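Local coordinates for protein glycosyl transferase family 8 (Streptococcus pneumoniae, PDB 5GVV) that transfers galactose from UDP-galactose to the terminal glucose of the already glycosylated serine-rich repeat protein PsrP, with manganese as its cofactor, at residues Y104-L109 and I225-S230. Numbering follows the deposited sequence.
With MN (manganese (II) ion), chain C; UDP (uridine-5'-diphosphate), chain D.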
loop_
_atom_site.group_PDB
_atom_site.type_symbol
_atom_site.label_atom_id
_atom_site.label_comp_id
_atom_site.label_asym_id
_atom_site.label_seq_id
_atom_site.Cartn_x
_atom_site.Cartn_y
_atom_site.Cartn_z
ATOM N N TYR A 104 -6.529 2.787 22.140
ATOM C CA TYR A 104 -5.645 3.272 21.080
ATOM C C TYR A 104 -4.621 2.208 20.682
ATOM O O TYR A 104 -4.070 1.512 21.539
ATOM C CB TYR A 104 -4.911 4.563 21.478
ATOM C CG TYR A 104 -3.773 4.857 20.529
ATOM C CD1 TYR A 104 -4.009 5.460 19.299
ATOM C CD2 TYR A 104 -2.467 4.483 20.835
ATOM C CE1 TYR A 104 -2.975 5.702 18.407
ATOM C CE2 TYR A 104 -1.428 4.718 19.951
ATOM C CZ TYR A 104 -1.688 5.327 18.740
ATOM O OH TYR A 104 -0.650 5.563 17.861
ATOM N N LEU A 105 -4.358 2.089 19.386
ATOM C CA LEU A 105 -3.319 1.172 18.920
ATOM C C LEU A 105 -2.400 1.832 17.901
ATOM O O LEU A 105 -2.867 2.520 16.988
ATOM C CB LEU A 105 -3.936 -0.083 18.298
ATOM C CG LEU A 105 -4.829 -0.976 19.155
ATOM C CD1 LEU A 105 -5.506 -2.041 18.306
ATOM C CD2 LEU A 105 -4.043 -1.624 20.277
ATOM N N ASP A 106 -1.096 1.615 18.052
ATOM C CA ASP A 106 -0.144 1.937 16.992
ATOM C C ASP A 106 -0.504 1.086 15.770
ATOM O O ASP A 106 -1.303 0.151 15.874
ATOM C CB ASP A 106 1.276 1.599 17.444
ATOM C CG ASP A 106 2.041 2.807 17.976
ATOM O OD1 ASP A 106 1.415 3.853 18.255
ATOM O OD2 ASP A 106 3.279 2.693 18.132
ATOM N N SER A 107 0.084 1.385 14.615
ATOM C CA SER A 107 -0.227 0.616 13.416
ATOM C C SER A 107 0.946 -0.239 12.950
ATOM O O SER A 107 0.852 -0.920 11.923
ATOM C CB SER A 107 -0.676 1.543 12.296
ATOM O OG SER A 107 0.310 2.532 12.085
ATOM N N ASP A 108 2.048 -0.194 13.697
ATOM C CA ASP A 108 3.164 -1.103 13.462
ATOM C C ASP A 108 2.997 -2.307 14.381
ATOM O O ASP A 108 3.947 -2.760 15.021
ATOM C CB ASP A 108 4.499 -0.405 13.739
ATOM C CG ASP A 108 4.603 0.112 15.161
ATOM O OD1 ASP A 108 3.549 0.392 15.776
ATOM O OD2 ASP A 108 5.741 0.261 15.664
ATOM N N LEU A 109 1.771 -2.813 14.460
ATOM C CA LEU A 109 1.492 -3.946 15.327
ATOM C C LEU A 109 0.489 -4.916 14.727
ATOM O O LEU A 109 -0.180 -4.611 13.728
ATOM C CB LEU A 109 1.038 -3.483 16.718
ATOM C CG LEU A 109 -0.193 -2.596 16.879
ATOM C CD1 LEU A 109 -1.476 -3.390 16.739
ATOM C CD2 LEU A 109 -0.156 -1.891 18.232
ATOM N N ILE A 225 -0.825 -9.188 21.440
ATOM C CA ILE A 225 -0.451 -8.021 20.643
ATOM C C ILE A 225 1.057 -7.944 20.394
ATOM O O ILE A 225 1.847 -7.835 21.334
ATOM C CB ILE A 225 -0.981 -6.704 21.253
ATOM C CG1 ILE A 225 -2.513 -6.725 21.294
ATOM C CG2 ILE A 225 -0.495 -5.515 20.435
ATOM C CD1 ILE A 225 -3.174 -5.419 21.747
ATOM N N LEU A 226 1.442 -8.008 19.118
ATOM C CA LEU A 226 2.848 -7.928 18.718
ATOM C C LEU A 226 3.176 -6.532 18.217
ATOM O O LEU A 226 2.613 -6.092 17.214
ATOM C CB LEU A 226 3.144 -8.923 17.595
ATOM C CG LEU A 226 3.127 -10.412 17.909
ATOM C CD1 LEU A 226 3.358 -11.214 16.642
ATOM C CD2 LEU A 226 4.185 -10.739 18.951
ATOM N N HIS A 227 4.108 -5.856 18.884
ATOM C CA HIS A 227 4.450 -4.477 18.541
ATOM C C HIS A 227 5.852 -4.404 17.941
ATOM O O HIS A 227 6.854 -4.624 18.634
ATOM C CB HIS A 227 4.350 -3.585 19.785
ATOM C CG HIS A 227 4.384 -2.120 19.489
ATOM N ND1 HIS A 227 4.310 -1.156 20.476
ATOM C CD2 HIS A 227 4.467 -1.443 18.315
ATOM C CE1 HIS A 227 4.353 0.041 19.926
ATOM N NE2 HIS A 227 4.452 -0.102 18.615
ATOM N N TYR A 228 5.925 -4.106 16.646
ATOM C CA TYR A 228 7.211 -4.026 15.965
ATOM C C TYR A 228 7.840 -2.638 16.088
ATOM O O TYR A 228 7.997 -1.925 15.088
ATOM C CB TYR A 228 7.052 -4.405 14.490
ATOM C CG TYR A 228 6.583 -5.826 14.276
ATOM C CD1 TYR A 228 7.493 -6.868 14.173
ATOM C CD2 TYR A 228 5.231 -6.120 14.170
ATOM C CE1 TYR A 228 7.071 -8.165 13.972
ATOM C CE2 TYR A 228 4.795 -7.412 13.980
ATOM C CZ TYR A 228 5.721 -8.430 13.882
ATOM O OH TYR A 228 5.288 -9.720 13.686
ATOM N N ILE A 229 8.205 -2.261 17.312
ATOM C CA ILE A 229 8.834 -0.971 17.572
ATOM C C ILE A 229 10.194 -0.892 16.890
ATOM O O ILE A 229 10.709 -1.904 16.400
ATOM C CB ILE A 229 9.025 -0.720 19.084
ATOM C CG1 ILE A 229 10.022 -1.727 19.677
ATOM C CG2 ILE A 229 7.690 -0.797 19.817
ATOM C CD1 ILE A 229 10.426 -1.425 21.114
ATOM N N SER A 230 10.758 0.320 16.867
ATOM C CA SER A 230 12.066 0.626 16.257
ATOM C C SER A 230 11.986 0.742 14.737
ATOM O O SER A 230 10.911 0.631 14.156
ATOM C CB SER A 230 13.161 -0.372 16.667
ATOM O OG SER A 230 13.148 -1.530 15.842
HETATM MN MN MN C . 4.657 1.466 17.203
HETATM N N1 UDP D . 3.104 6.799 11.873
HETATM C C2 UDP D . 2.551 7.107 10.645
HETATM N N3 UDP D . 3.352 7.263 9.529
HETATM C C4 UDP D . 4.721 7.114 9.640
HETATM C C5 UDP D . 5.276 6.800 10.880
HETATM C C6 UDP D . 4.466 6.761 12.013
HETATM O O2 UDP D . 1.334 7.241 10.549
HETATM O O4 UDP D . 5.435 7.251 8.641
HETATM C "C1'" UDP D . 2.213 6.638 13.043
HETATM C "C2'" UDP D . 1.801 5.179 13.167
HETATM O "O2'" UDP D . 0.488 5.081 13.672
HETATM C "C3'" UDP D . 2.761 4.627 14.195
HETATM C "C4'" UDP D . 2.997 5.837 15.090
HETATM O "O4'" UDP D . 2.898 6.968 14.241
HETATM O "O3'" UDP D . 2.190 3.540 14.891
HETATM C "C5'" UDP D . 4.353 5.798 15.790
HETATM O "O5'" UDP D . 5.297 5.222 14.912
HETATM P PA UDP D . 6.085 3.905 15.382
HETATM O O1A UDP D . 5.061 2.871 15.638
HETATM O O2A UDP D . 7.057 3.480 14.348
HETATM O O3A UDP D . 6.852 4.324 16.742
HETATM P PB UDP D . 7.357 3.249 17.839
HETATM O O1B UDP D . 7.712 3.937 19.102
HETATM O O2B UDP D . 8.570 2.584 17.310
HETATM O O3B UDP D . 6.295 2.244 18.090
#
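Asp106, Asp108 and His227 close on one manganese ion, and this shared metal is the tight part of the contact. Asp108 chelates it with both carboxylate oxygens, while Asp106 gives OD2 alone; His227 enters from the other segment through NE2, 2.1 Å from the metal. CG of His227 lies anti to the backbone N (chi1 -167°), and chi2 near 180° then sets the ring's turn, with NE2 on the metal. Asp108 CG lies in the ring plane at its edge, whereas Ile229 CG2 sits over the ring centre, 3.3 Å above the plane. His227 ND1 is hydrogen-bonded to Asn197 OD1, so the ring is held at both nitrogens, which restricts its rotation. Asp106 is steadied on its non-metal oxygen, OD1, which receives a hydrogen bond from Tyr104 OH at 2.7 Å; Lys233 bonds Asp108 OD2.

Behind the metal, the backbones pair as a short antiparallel bridge. Leu109 and His227 form a non-hydrogen-bonded pair with CA atoms 4.4 Å apart, and Tyr228 N donates to Asp108 O at 2.9 Å, with an N-H...O angle of 151°. Tyr228 centres an inverse gamma turn just past the strand. Apolar packing is looser: Leu105 CD2 stands 4.2 Å from Ile225 CD1, and Val145 of strand 145-149 touches both side chains. Toward the partly exposed Ser230 the two segments separate and UDP bridges them, bonded by Ser107 N at its ribose O3' and by Ser230 N at O2B, a 3.2 Å bond.

Asp106 and Asp108 thus form the DxD motif of a GT-A glycosyltransferase. UDP O1A and O3B, one from each phosphate, complete six ligand atoms around manganese, consistent with a metal that offsets diphosphate charge as galactose is transferred.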